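Local structure of isoprenyl transferase (Campylobacter jejuni, 3UGS) at residues D79-E90 against K112-T120. The protein probably catalyses the condensation of isopentenyl diphosphate with allylic diphosphates, as a magnesium-dependent, homodimeric member of the undecaprenyl diphosphate synthase family. Residues are numbered along the deposited sequence; the frame is centred on the assembly and turned at random.
Sequences DRCLDEALEKFE and KITLVEEKT
The helical segments 79-88 and 112-120 run nearly parallel at 22°, their axes 9.6 Å apart at closest approach, and the backbones draw together from Leu82 beside Ile113, through Leu86 beside Val116, to Glu90 beside Thr120. The end of Leu86 packs against Leu115 and Val116: CD2 lies 3.9 Å from Leu115 CD2, the two side chains crossing at about a right angle, while its CG meets Val116 CB. One turn earlier, Leu82 CD1 lies 4.1 Å from Ile113 CG1. With chi1 at 60°, Val116 turns CG2 to Ala85 CB at 4.0 Å. Both segments pack against the same face of strand 94-99, an outermost strand of the parallel sheet in this α/β cis-prenyltransferase fold, and Val116 and Phe89 both touch Leu96 of that strand. Ala85 CB sits over the centre of the Phe89 ring, and Thr120 CG2 comes to the ring's edge. Two lysines span the more exposed flank. Lys112, extended beyond CG, carries NZ to Asp79 OD2 at 2.9 Å, approaching from above the carboxylate plane; Asp83 joins this salt-bridge network, though its OD1 is less surely placed. Lys119, likewise extended, crosses Leu86 and donates from NZ to Leu86 O at 2.5 Å, short enough to leave the exact geometry doubtful. Thr120 OG1 turns back to Val116 O (2.8 Å), which it and Thr120 N approach from opposite faces of the carbonyl plane, and also bonds to the backbone of Leu96.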
ATOM      1  N   ASP A  79      10.608  25.444  -0.400  1.00 36.31           N
ATOM      2  CA  ASP A  79      10.804  26.704  -1.088  1.00 39.54           C
ATOM      3  C   ASP A  79      12.156  26.780  -1.821  1.00 41.20           C
ATOM      4  O   ASP A  79      12.254  27.117  -3.021  1.00 41.03           O
ATOM      5  CB  ASP A  79      10.710  27.858  -0.111  1.00 44.43           C
ATOM      6  CG  ASP A  79      10.254  29.123  -0.780  1.00 49.19           C
ATOM      7  OD1 ASP A  79      10.878  30.165  -0.503  1.00 48.32           O
ATOM      8  OD2 ASP A  79       9.281  29.058  -1.586  1.00 51.67           O
ATOM      9  N   ARG A  80      13.193  26.457  -1.067  1.00 38.86           N
ATOM     10  CA  ARG A  80      14.558  26.394  -1.619  1.00 41.20           C
ATOM     11  C   ARG A  80      14.578  25.479  -2.842  1.00 41.94           C
ATOM     12  O   ARG A  80      15.148  25.797  -3.866  1.00 44.31           O
ATOM     13  CB  ARG A  80      15.605  25.919  -0.600  1.00 44.80           C
ATOM     14  CG  ARG A  80      15.698  26.825   0.630  1.00 51.27           C
ATOM     15  CD  ARG A  80      17.125  27.230   0.966  1.00 56.66           C
ATOM     16  NE  ARG A  80      17.887  26.165   1.620  1.00 63.40           N
ATOM     17  CZ  ARG A  80      18.006  26.004   2.943  1.00 66.03           C
ATOM     18  NH1 ARG A  80      17.402  26.841   3.793  1.00 64.34           N
ATOM     19  NH2 ARG A  80      18.733  24.993   3.422  1.00 67.75           N
ATOM     20  N   CYS A  81      13.914  24.345  -2.712  1.00 39.22           N
ATOM     21  CA  CYS A  81      13.864  23.336  -3.803  1.00 38.54           C
ATOM     22  C   CYS A  81      13.055  23.820  -4.989  1.00 38.81           C
ATOM     23  O   CYS A  81      13.319  23.495  -6.142  1.00 38.33           O
ATOM     24  CB  CYS A  81      13.288  22.011  -3.344  1.00 36.49           C
ATOM     25  SG  CYS A  81      14.286  21.228  -2.074  1.00 42.23           S
ATOM     26  N   LEU A  82      12.008  24.545  -4.684  1.00 37.20           N
ATOM     27  CA  LEU A  82      11.163  25.090  -5.751  1.00 40.15           C
ATOM     28  C   LEU A  82      11.967  26.081  -6.609  1.00 40.32           C
ATOM     29  O   LEU A  82      11.852  26.122  -7.817  1.00 35.63           O
ATOM     30  CB  LEU A  82       9.921  25.780  -5.193  1.00 41.36           C
ATOM     31  CG  LEU A  82       8.820  24.800  -4.759  1.00 40.40           C
ATOM     32  CD1 LEU A  82       7.629  25.555  -4.194  1.00 40.20           C
ATOM     33  CD2 LEU A  82       8.420  23.881  -5.905  1.00 39.85           C
ATOM     34  N   ASP A  83      12.784  26.854  -5.928  1.00 42.32           N
ATOM     35  CA  ASP A  83      13.706  27.823  -6.577  1.00 44.07           C
ATOM     36  C   ASP A  83      14.725  27.137  -7.489  1.00 43.01           C
ATOM     37  O   ASP A  83      14.891  27.494  -8.647  1.00 46.92           O
ATOM     38  CB  ASP A  83      14.437  28.670  -5.542  1.00 47.47           C
ATOM     39  CG  ASP A  83      13.502  29.665  -4.814  1.00 53.64           C
ATOM     40  OD1 ASP A  83      12.443  30.064  -5.363  1.00 50.54           O
ATOM     41  OD2 ASP A  83      13.857  30.049  -3.680  1.00 54.99           O
ATOM     42  N   GLU A  84      15.375  26.116  -6.962  1.00 44.00           N
ATOM     43  CA  GLU A  84      16.324  25.267  -7.755  1.00 45.58           C
ATOM     44  C   GLU A  84      15.653  24.780  -9.027  1.00 43.34           C
ATOM     45  O   GLU A  84      16.208  24.820 -10.117  1.00 44.32           O
ATOM     46  CB  GLU A  84      16.833  24.034  -6.994  1.00 47.02           C
ATOM     47  CG  GLU A  84      18.037  24.302  -6.110  1.00 52.11           C
ATOM     48  CD  GLU A  84      19.364  24.251  -6.854  1.00 60.45           C
ATOM     49  OE1 GLU A  84      19.383  23.826  -8.031  1.00 62.18           O
ATOM     50  OE2 GLU A  84      20.394  24.643  -6.249  1.00 68.53           O
ATOM     51  N   ALA A  85      14.425  24.341  -8.848  1.00 41.18           N
ATOM     52  CA  ALA A  85      13.617  23.790  -9.967  1.00 41.45           C
ATOM     53  C   ALA A  85      13.218  24.888 -10.958  1.00 39.60           C
ATOM     54  O   ALA A  85      13.158  24.681 -12.152  1.00 40.37           O
ATOM     55  CB  ALA A  85      12.386  23.035  -9.449  1.00 36.48           C
ATOM     56  N   LEU A  86      12.955  26.073 -10.439  1.00 42.32           N
ATOM     57  CA  LEU A  86      12.677  27.243 -11.313  1.00 43.83           C
ATOM     58  C   LEU A  86      13.924  27.567 -12.123  1.00 44.33           C
ATOM     59  O   LEU A  86      13.854  28.033 -13.251  1.00 45.57           O
ATOM     60  CB  LEU A  86      12.293  28.503 -10.529  1.00 42.48           C
ATOM     61  CG  LEU A  86      10.782  28.731 -10.476  1.00 43.62           C
ATOM     62  CD1 LEU A  86      10.494  29.766  -9.381  1.00 44.34           C
ATOM     63  CD2 LEU A  86      10.205  29.105 -11.841  1.00 39.17           C
ATOM     64  N   GLU A  87      15.054  27.315 -11.493  1.00 41.34           N
ATOM     65  CA  GLU A  87      16.372  27.584 -12.100  1.00 48.18           C
ATOM     66  C   GLU A  87      16.796  26.516 -13.119  1.00 48.60           C
ATOM     67  O   GLU A  87      17.077  26.778 -14.292  1.00 48.45           O
ATOM     68  CB  GLU A  87      17.459  27.704 -11.020  1.00 49.06           C
ATOM     69  CG  GLU A  87      18.884  27.526 -11.541  1.00 52.42           C
ATOM     70  CD  GLU A  87      19.952  27.958 -10.543  1.00 56.47           C
ATOM     71  OE1 GLU A  87      20.210  27.204  -9.563  1.00 61.49           O
ATOM     72  OE2 GLU A  87      20.538  29.049 -10.749  1.00 60.75           O
ATOM     73  N   LYS A  88      16.822  25.304 -12.609  1.00 47.49           N
ATOM     74  CA  LYS A  88      17.484  24.149 -13.281  1.00 47.58           C
ATOM     75  C   LYS A  88      16.601  23.222 -14.093  1.00 46.03           C
ATOM     76  O   LYS A  88      17.109  22.467 -14.884  1.00 51.10           O
ATOM     77  CB  LYS A  88      18.247  23.297 -12.264  1.00 51.43           C
ATOM     78  CG  LYS A  88      19.459  24.013 -11.662  1.00 55.95           C
ATOM     79  CD  LYS A  88      20.193  23.175 -10.626  1.00 61.79           C
ATOM     80  CE  LYS A  88      21.396  23.925 -10.047  1.00 63.93           C
ATOM     81  NZ  LYS A  88      22.099  23.103  -9.019  1.00 62.67           N
ATOM     82  N   PHE A  89      15.287  23.301 -13.935  1.00 43.73           N
ATOM     83  CA  PHE A  89      14.381  22.244 -14.499  1.00 40.96           C
ATOM     84  C   PHE A  89      14.174  22.269 -16.008  1.00 41.66           C
ATOM     85  O   PHE A  89      14.386  21.265 -16.685  1.00 41.59           O
ATOM     86  CB  PHE A  89      13.021  22.185 -13.809  1.00 39.66           C
ATOM     87  CG  PHE A  89      12.915  21.101 -12.765  1.00 38.87           C
ATOM     88  CD1 PHE A  89      11.700  20.456 -12.535  1.00 39.62           C
ATOM     89  CD2 PHE A  89      14.007  20.737 -12.003  1.00 37.40           C
ATOM     90  CE1 PHE A  89      11.596  19.463 -11.582  1.00 37.48           C
ATOM     91  CE2 PHE A  89      13.905  19.745 -11.047  1.00 37.95           C
ATOM     92  CZ  PHE A  89      12.697  19.112 -10.833  1.00 37.03           C
ATOM     93  N   GLU A  90      13.731  23.396 -16.530  1.00 44.04           N
ATOM     94  CA  GLU A  90      13.283  23.445 -17.952  1.00 47.01           C
ATOM     95  C   GLU A  90      14.419  23.364 -18.933  1.00 44.76           C
ATOM     96  O   GLU A  90      14.234  22.940 -20.065  1.00 42.70           O
ATOM     97  CB  GLU A  90      12.404  24.650 -18.286  1.00 50.05           C
ATOM     98  CG  GLU A  90      13.123  25.814 -18.945  1.00 52.96           C
ATOM     99  CD  GLU A  90      12.530  26.190 -20.299  1.00 56.72           C
ATOM    100  OE1 GLU A  90      11.491  26.906 -20.322  1.00 56.38           O
ATOM    101  OE2 GLU A  90      13.127  25.789 -21.335  1.00 54.45           O
ATOM    102  N   LYS A 112       3.930  29.674  -6.560  1.00 41.84           N
ATOM    103  CA  LYS A 112       5.297  29.327  -6.911  1.00 41.20           C
ATOM    104  C   LYS A 112       5.370  27.921  -7.514  1.00 40.30           C
ATOM    105  O   LYS A 112       6.110  27.647  -8.426  1.00 43.22           O
ATOM    106  CB  LYS A 112       6.136  29.417  -5.669  1.00 41.97           C
ATOM    107  CG  LYS A 112       7.609  29.524  -5.929  1.00 45.72           C
ATOM    108  CD  LYS A 112       8.350  29.636  -4.614  1.00 45.48           C
ATOM    109  CE  LYS A 112       9.776  30.059  -4.861  1.00 48.87           C
ATOM    110  NZ  LYS A 112      10.335  30.762  -3.675  1.00 50.93           N
ATOM    111  N   ILE A 113       4.556  27.041  -6.979  1.00 39.95           N
ATOM    112  CA  ILE A 113       4.329  25.702  -7.576  1.00 39.00           C
ATOM    113  C   ILE A 113       3.806  25.832  -8.993  1.00 36.92           C
ATOM    114  O   ILE A 113       4.328  25.221  -9.913  1.00 38.59           O
ATOM    115  CB  ILE A 113       3.322  24.845  -6.769  1.00 37.77           C
ATOM    116  CG1 ILE A 113       3.996  24.284  -5.518  1.00 38.58           C
ATOM    117  CG2 ILE A 113       2.775  23.689  -7.601  1.00 34.45           C
ATOM    118  CD1 ILE A 113       3.033  24.017  -4.385  1.00 41.10           C
ATOM    119  N   THR A 114       2.750  26.612  -9.125  1.00 33.96           N
ATOM    120  CA  THR A 114       2.076  26.803 -10.425  1.00 39.24           C
ATOM    121  C   THR A 114       3.056  27.354 -11.442  1.00 37.53           C
ATOM    122  O   THR A 114       3.081  26.981 -12.592  1.00 36.25           O
ATOM    123  CB  THR A 114       0.912  27.795 -10.370  1.00 41.49           C
ATOM    124  OG1 THR A 114       1.302  28.867  -9.509  1.00 53.74           O
ATOM    125  CG2 THR A 114      -0.384  27.134  -9.858  1.00 36.07           C
ATOM    126  N   LEU A 115       3.886  28.233 -10.954  1.00 39.12           N
ATOM    127  CA  LEU A 115       4.901  28.882 -11.777  1.00 40.97           C
ATOM    128  C   LEU A 115       5.846  27.877 -12.408  1.00 41.51           C
ATOM    129  O   LEU A 115       6.009  27.824 -13.638  1.00 41.89           O
ATOM    130  CB  LEU A 115       5.721  29.870 -10.947  1.00 43.70           C
ATOM    131  CG  LEU A 115       6.465  30.921 -11.803  1.00 46.45           C
ATOM    132  CD1 LEU A 115       5.489  31.841 -12.542  1.00 43.95           C
ATOM    133  CD2 LEU A 115       7.438  31.720 -10.927  1.00 48.32           C
ATOM    134  N   VAL A 116       6.487  27.088 -11.562  1.00 38.76           N
ATOM    135  CA  VAL A 116       7.488  26.127 -12.089  1.00 38.01           C
ATOM    136  C   VAL A 116       6.743  25.098 -12.934  1.00 36.24           C
ATOM    137  O   VAL A 116       7.215  24.647 -13.962  1.00 37.88           O
ATOM    138  CB  VAL A 116       8.346  25.447 -11.002  1.00 41.55           C
ATOM    139  CG1 VAL A 116       7.476  24.662 -10.041  1.00 46.60           C
ATOM    140  CG2 VAL A 116       9.377  24.503 -11.610  1.00 34.97           C
ATOM    141  N   GLU A 117       5.523  24.814 -12.532  1.00 34.71           N
ATOM    142  CA  GLU A 117       4.679  23.881 -13.293  1.00 36.81           C
ATOM    143  C   GLU A 117       4.496  24.340 -14.741  1.00 39.00           C
ATOM    144  O   GLU A 117       4.714  23.612 -15.692  1.00 40.26           O
ATOM    145  CB  GLU A 117       3.318  23.669 -12.649  1.00 36.27           C
ATOM    146  CG  GLU A 117       3.305  22.565 -11.602  1.00 40.09           C
ATOM    147  CD  GLU A 117       1.916  22.306 -10.983  1.00 42.26           C
ATOM    148  OE1 GLU A 117       1.051  23.228 -10.976  1.00 44.99           O
ATOM    149  OE2 GLU A 117       1.680  21.172 -10.489  1.00 37.74           O
ATOM    150  N   GLU A 118       4.071  25.582 -14.863  1.00 41.03           N
ATOM    151  CA  GLU A 118       3.814  26.227 -16.160  1.00 43.29           C
ATOM    152  C   GLU A 118       5.108  26.293 -16.967  1.00 40.95           C
ATOM    153  O   GLU A 118       5.160  25.966 -18.141  1.00 41.56           O
ATOM    154  CB  GLU A 118       3.236  27.646 -15.974  1.00 46.07           C
ATOM    155  N   LYS A 119       6.164  26.685 -16.292  1.00 37.65           N
ATOM    156  CA  LYS A 119       7.463  26.858 -16.966  1.00 38.34           C
ATOM    157  C   LYS A 119       8.019  25.520 -17.521  1.00 40.62           C
ATOM    158  O   LYS A 119       8.773  25.467 -18.492  1.00 37.61           O
ATOM    159  CB  LYS A 119       8.467  27.469 -16.005  1.00 40.18           C
ATOM    160  CG  LYS A 119       9.719  28.004 -16.656  1.00 39.50           C
ATOM    161  CD  LYS A 119      10.786  28.319 -15.605  1.00 41.71           C
ATOM    162  CE  LYS A 119      12.053  28.897 -16.241  1.00 43.02           C
ATOM    163  NZ  LYS A 119      13.062  29.358 -15.247  1.00 41.75           N
ATOM    164  N   THR A 120       7.650  24.436 -16.866  1.00 39.12           N
ATOM    165  CA  THR A 120       8.202  23.118 -17.225  1.00 37.37           C
ATOM    166  C   THR A 120       7.176  22.161 -17.799  1.00 38.35           C
ATOM    167  O   THR A 120       7.474  21.004 -18.050  1.00 33.40           O
ATOM    168  CB  THR A 120       8.831  22.436 -16.023  1.00 35.46           C
ATOM    169  OG1 THR A 120       7.810  22.158 -15.068  1.00 31.27           O
ATOM    170  CG2 THR A 120       9.922  23.314 -15.434  1.00 34.24           C
TER